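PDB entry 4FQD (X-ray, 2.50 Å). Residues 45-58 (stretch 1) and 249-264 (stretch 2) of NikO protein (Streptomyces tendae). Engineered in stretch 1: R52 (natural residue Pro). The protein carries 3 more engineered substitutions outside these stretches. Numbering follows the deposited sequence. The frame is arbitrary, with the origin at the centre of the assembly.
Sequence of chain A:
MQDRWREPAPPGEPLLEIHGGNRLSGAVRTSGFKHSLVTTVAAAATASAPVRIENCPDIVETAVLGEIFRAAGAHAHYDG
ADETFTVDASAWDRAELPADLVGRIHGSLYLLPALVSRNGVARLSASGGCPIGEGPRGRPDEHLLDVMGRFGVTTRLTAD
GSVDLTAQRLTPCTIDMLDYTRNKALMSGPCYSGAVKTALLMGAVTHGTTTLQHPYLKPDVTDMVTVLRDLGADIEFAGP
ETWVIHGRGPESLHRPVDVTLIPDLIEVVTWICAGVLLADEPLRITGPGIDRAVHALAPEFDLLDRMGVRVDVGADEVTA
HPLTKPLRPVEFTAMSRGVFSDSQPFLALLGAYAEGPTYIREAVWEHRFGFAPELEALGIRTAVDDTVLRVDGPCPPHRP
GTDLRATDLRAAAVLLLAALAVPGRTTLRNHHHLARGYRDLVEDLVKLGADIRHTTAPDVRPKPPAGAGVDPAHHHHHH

Stretch 1 45-58: ATASAPVRIENCPD
Stretch 2, residues 249-264: GPESLHRPVDVTLIPD

How do the two backbones run? They lie side by side: a strand ending at E54 lies parallel to strand 257-260, with axes 14° apart and 4.7 Å at closest approach. V51 pairs with V257, R52 with D258, I53 with V259 and E54 with T260, at CA-CA distances of 4.4 to 5.1 Å. All eight residues have extended backbones, with phi from -138° to -86° and psi from 104° to 163°. Beyond the strand, N55 turns sharply at phi/psi 53°/45°, while L261 stays extended at -60°/143°. Before the second strand, a 3-10 segment at 250-252 leads into L253.

Which backbone hydrogen bonds fix this register? R52, paired with D258, bonds to the flanking V257 and V259, the alternation typical of parallel strands. V257 N donates to P50 O (3.2 Å), and R52 N to V257 O (2.8 Å); V259 N then donates to R52 O (2.9 Å), E54 N to V259 O (2.7 Å), and L261 N to E54 O (3.0 Å). Ahead of the ladder, S48 N reaches L253 O at 2.9 Å. A water lies within hydrogen-bonding distance of two carbonyls, its O 3.1 Å from P50 O and 3.2 Å from V257 O, touching both stretches at the start of the ladder.

What fills the apolar face? V51, I53, V257 and V259 share one side of the sheet. V51 and V257 are both t, while V259 is p, so its CG1 lies 4.3 Å from I53 CG1 and 4.4 Å from V51 CG1. I53 (chi1 m, chi2 t) sets its CG2 3.6 Å from L261 CG. L261, also m then t, points toward stretch 1 and places CD1 3.8 Å from P57 CD, extending the greasy contact past the strands. At the other end A47 CB meets L253 CB at 3.8 Å.

How do the polar side chains take part? R52, an engineered residue, shares the opposite face with E54, D258 and T260. Its all-t chain leads away from stretch 2, yet its CB remains 3.3 Å from D258 OD1. R52 NH1 and D258 OD2 are 4.4 Å apart, beyond salt-bridge range, so their charges attract only loosely. Within stretch 1, R52 NE and E54 OE2 form a long salt bridge of 3.8 Å; the oxygen lies well out of the guanidinium plane, and no N-H points at it. N55 makes the direct side-chain hydrogen bond between stretches: with chi1 t and chi2 33°, its ND2 donates to L261 O at 2.9 Å, tying the turn to stretch 2.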

# COMPACT_ATOMS: atom_id res chain seq x y z
N ALA A 45 5.83 37.22 4.20
CA ALA A 45 4.76 38.06 4.73
C ALA A 45 4.97 38.39 6.21
O ALA A 45 4.39 39.35 6.72
CB ALA A 45 3.41 37.39 4.53
N THR A 46 5.80 37.60 6.88
CA THR A 46 6.07 37.80 8.29
C THR A 46 7.27 38.72 8.50
O THR A 46 7.49 39.23 9.60
CB THR A 46 6.37 36.47 9.00
OG1 THR A 46 7.67 36.00 8.61
CG2 THR A 46 5.33 35.42 8.65
N ALA A 47 8.03 38.94 7.43
CA ALA A 47 9.30 39.65 7.53
C ALA A 47 9.22 41.13 7.20
O ALA A 47 8.18 41.63 6.75
CB ALA A 47 10.35 38.97 6.66
N SER A 48 10.32 41.83 7.42
CA SER A 48 10.43 43.25 7.09
C SER A 48 11.56 43.45 6.08
O SER A 48 12.22 44.48 6.07
CB SER A 48 10.72 44.07 8.35
OG SER A 48 9.79 43.78 9.37
N ALA A 49 11.77 42.44 5.24
CA ALA A 49 12.85 42.47 4.27
C ALA A 49 12.36 41.99 2.90
O ALA A 49 11.46 41.15 2.82
CB ALA A 49 14.00 41.60 4.74
N PRO A 50 12.95 42.53 1.83
CA PRO A 50 12.57 42.10 0.47
C PRO A 50 13.03 40.67 0.19
O PRO A 50 14.13 40.29 0.56
CB PRO A 50 13.33 43.08 -0.43
CG PRO A 50 14.48 43.54 0.40
CD PRO A 50 13.96 43.59 1.81
N VAL A 51 12.16 39.90 -0.46
CA VAL A 51 12.48 38.52 -0.82
C VAL A 51 12.40 38.33 -2.33
O VAL A 51 11.32 38.42 -2.91
CB VAL A 51 11.54 37.52 -0.12
CG1 VAL A 51 11.81 36.11 -0.61
CG2 VAL A 51 11.71 37.61 1.39
N ARG A 52 13.54 38.06 -2.95
CA ARG A 52 13.59 37.85 -4.39
C ARG A 52 13.45 36.37 -4.73
O ARG A 52 14.30 35.56 -4.37
CB ARG A 52 14.88 38.41 -4.99
CG ARG A 52 14.94 38.29 -6.50
CD ARG A 52 16.21 38.88 -7.07
NE ARG A 52 16.18 38.86 -8.53
CZ ARG A 52 17.20 39.24 -9.30
NH1 ARG A 52 18.32 39.68 -8.76
NH2 ARG A 52 17.08 39.18 -10.62
N ILE A 53 12.37 36.03 -5.43
CA ILE A 53 12.07 34.64 -5.75
C ILE A 53 12.31 34.36 -7.23
O ILE A 53 11.51 34.74 -8.09
CB ILE A 53 10.61 34.29 -5.41
CG1 ILE A 53 10.29 34.71 -3.97
CG2 ILE A 53 10.36 32.81 -5.60
CD1 ILE A 53 8.86 34.47 -3.57
N GLU A 54 13.42 33.69 -7.53
CA GLU A 54 13.74 33.31 -8.90
C GLU A 54 13.07 31.99 -9.26
O GLU A 54 12.65 31.24 -8.38
CB GLU A 54 15.25 33.22 -9.10
CG GLU A 54 15.99 34.49 -8.72
CD GLU A 54 17.14 34.79 -9.65
OE1 GLU A 54 17.18 34.22 -10.76
OE2 GLU A 54 18.01 35.61 -9.28
N ASN A 55 12.99 31.71 -10.56
CA ASN A 55 12.28 30.54 -11.07
C ASN A 55 10.86 30.48 -10.53
O ASN A 55 10.39 29.44 -10.07
CB ASN A 55 13.04 29.25 -10.73
CG ASN A 55 12.52 28.05 -11.50
OD1 ASN A 55 12.07 28.17 -12.64
ND2 ASN A 55 12.57 26.88 -10.87
N CYS A 56 10.18 31.63 -10.56
CA CYS A 56 8.81 31.71 -10.07
C CYS A 56 7.82 31.40 -11.18
O CYS A 56 7.88 31.99 -12.25
CB CYS A 56 8.53 33.10 -9.48
SG CYS A 56 6.86 33.30 -8.83
N PRO A 57 6.90 30.46 -10.92
CA PRO A 57 5.91 30.04 -11.91
C PRO A 57 4.90 31.14 -12.20
O PRO A 57 4.47 31.84 -11.29
CB PRO A 57 5.23 28.84 -11.25
CG PRO A 57 5.39 29.09 -9.79
CD PRO A 57 6.73 29.75 -9.64
N ASP A 58 4.53 31.29 -13.47
CA ASP A 58 3.52 32.26 -13.87
C ASP A 58 2.14 31.63 -13.83
O ASP A 58 1.56 31.29 -14.87
CB ASP A 58 3.83 32.80 -15.27
CG ASP A 58 2.88 33.91 -15.69
OD1 ASP A 58 2.29 34.56 -14.80
OD2 ASP A 58 2.73 34.13 -16.91
N GLY A 249 10.53 36.63 17.43
CA GLY A 249 9.51 37.53 16.93
C GLY A 249 9.74 37.97 15.50
O GLY A 249 10.77 37.65 14.91
N PRO A 250 8.77 38.71 14.93
CA PRO A 250 8.85 39.22 13.56
C PRO A 250 9.97 40.24 13.39
O PRO A 250 10.43 40.47 12.27
CB PRO A 250 7.49 39.91 13.37
CG PRO A 250 6.60 39.33 14.42
CD PRO A 250 7.49 39.05 15.58
N GLU A 251 10.41 40.83 14.50
CA GLU A 251 11.47 41.84 14.45
C GLU A 251 12.83 41.24 14.14
O GLU A 251 13.78 41.96 13.84
CB GLU A 251 11.52 42.64 15.76
CG GLU A 251 11.81 41.81 17.00
CD GLU A 251 10.56 41.24 17.64
OE1 GLU A 251 9.49 41.28 17.00
OE2 GLU A 251 10.64 40.76 18.79
N SER A 252 12.93 39.92 14.23
CA SER A 252 14.18 39.22 13.96
C SER A 252 14.29 38.83 12.49
O SER A 252 15.35 38.39 12.03
CB SER A 252 14.30 37.97 14.83
OG SER A 252 13.25 37.06 14.57
N LEU A 253 13.20 39.00 11.75
CA LEU A 253 13.16 38.65 10.34
C LEU A 253 13.29 39.89 9.47
O LEU A 253 12.30 40.41 8.95
CB LEU A 253 11.86 37.91 10.02
CG LEU A 253 11.52 36.76 10.97
CD1 LEU A 253 10.15 36.19 10.67
CD2 LEU A 253 12.58 35.67 10.89
N HIS A 254 14.53 40.37 9.30
CA HIS A 254 14.77 41.62 8.61
C HIS A 254 15.93 41.53 7.62
O HIS A 254 16.45 42.55 7.17
CB HIS A 254 15.06 42.73 9.62
CG HIS A 254 16.24 42.46 10.50
ND1 HIS A 254 16.11 42.00 11.80
CD2 HIS A 254 17.57 42.56 10.27
CE1 HIS A 254 17.31 41.84 12.33
NE2 HIS A 254 18.21 42.17 11.42
N ARG A 255 16.33 40.31 7.27
CA ARG A 255 17.42 40.10 6.33
C ARG A 255 16.91 39.75 4.94
O ARG A 255 16.11 38.83 4.78
CB ARG A 255 18.36 39.01 6.84
CG ARG A 255 19.19 39.43 8.04
CD ARG A 255 19.64 38.23 8.85
NE ARG A 255 20.27 37.21 8.02
CZ ARG A 255 20.65 36.02 8.46
NH1 ARG A 255 21.22 35.15 7.63
NH2 ARG A 255 20.47 35.69 9.73
N PRO A 256 17.37 40.50 3.92
CA PRO A 256 17.00 40.28 2.51
C PRO A 256 17.36 38.88 2.04
O PRO A 256 18.40 38.35 2.41
CB PRO A 256 17.84 41.32 1.77
CG PRO A 256 18.12 42.38 2.78
CD PRO A 256 18.26 41.66 4.08
N VAL A 257 16.49 38.28 1.22
CA VAL A 257 16.68 36.90 0.80
C VAL A 257 16.58 36.71 -0.71
O VAL A 257 15.65 37.21 -1.35
CB VAL A 257 15.65 35.96 1.48
CG1 VAL A 257 15.82 34.53 0.99
CG2 VAL A 257 15.78 36.03 2.99
N ASP A 258 17.54 35.99 -1.27
CA ASP A 258 17.50 35.57 -2.67
C ASP A 258 17.31 34.06 -2.73
O ASP A 258 18.14 33.31 -2.20
CB ASP A 258 18.78 35.97 -3.40
CG ASP A 258 18.68 37.31 -4.08
OD1 ASP A 258 17.85 38.15 -3.64
OD2 ASP A 258 19.41 37.54 -5.06
N VAL A 259 16.24 33.61 -3.36
CA VAL A 259 15.95 32.19 -3.43
C VAL A 259 15.47 31.75 -4.82
O VAL A 259 14.62 32.39 -5.43
CB VAL A 259 14.92 31.76 -2.35
CG1 VAL A 259 13.66 32.60 -2.44
CG2 VAL A 259 14.61 30.28 -2.45
N THR A 260 16.05 30.66 -5.31
CA THR A 260 15.62 30.07 -6.58
C THR A 260 14.77 28.83 -6.31
O THR A 260 15.26 27.84 -5.77
CB THR A 260 16.83 29.67 -7.44
OG1 THR A 260 17.66 30.82 -7.65
CG2 THR A 260 16.36 29.13 -8.79
N LEU A 261 13.50 28.90 -6.69
CA LEU A 261 12.56 27.81 -6.41
C LEU A 261 12.96 26.49 -7.04
O LEU A 261 13.50 26.45 -8.15
CB LEU A 261 11.15 28.18 -6.88
CG LEU A 261 10.40 29.26 -6.09
CD1 LEU A 261 8.99 29.43 -6.63
CD2 LEU A 261 10.38 28.92 -4.61
N ILE A 262 12.69 25.41 -6.32
CA ILE A 262 12.86 24.06 -6.85
C ILE A 262 11.83 23.87 -7.96
O ILE A 262 10.70 24.34 -7.85
CB ILE A 262 12.69 23.01 -5.72
CG1 ILE A 262 12.97 21.59 -6.23
CG2 ILE A 262 11.30 23.09 -5.10
CD1 ILE A 262 12.97 20.55 -5.13
N PRO A 263 12.23 23.21 -9.06
CA PRO A 263 11.30 22.92 -10.16
C PRO A 263 10.05 22.20 -9.66
O PRO A 263 10.15 21.38 -8.75
CB PRO A 263 12.11 22.01 -11.07
CG PRO A 263 13.52 22.46 -10.87
CD PRO A 263 13.62 22.84 -9.41
N ASP A 264 8.90 22.52 -10.25
CA ASP A 264 7.63 21.96 -9.82
C ASP A 264 7.65 20.43 -9.87
O ASP A 264 7.85 19.84 -10.94
CB ASP A 264 6.48 22.50 -10.67
CG ASP A 264 5.12 22.24 -10.05
OD1 ASP A 264 4.61 21.11 -10.19
OD2 ASP A 264 4.56 23.17 -9.43
O HOH W 1 16.25 40.34 -1.68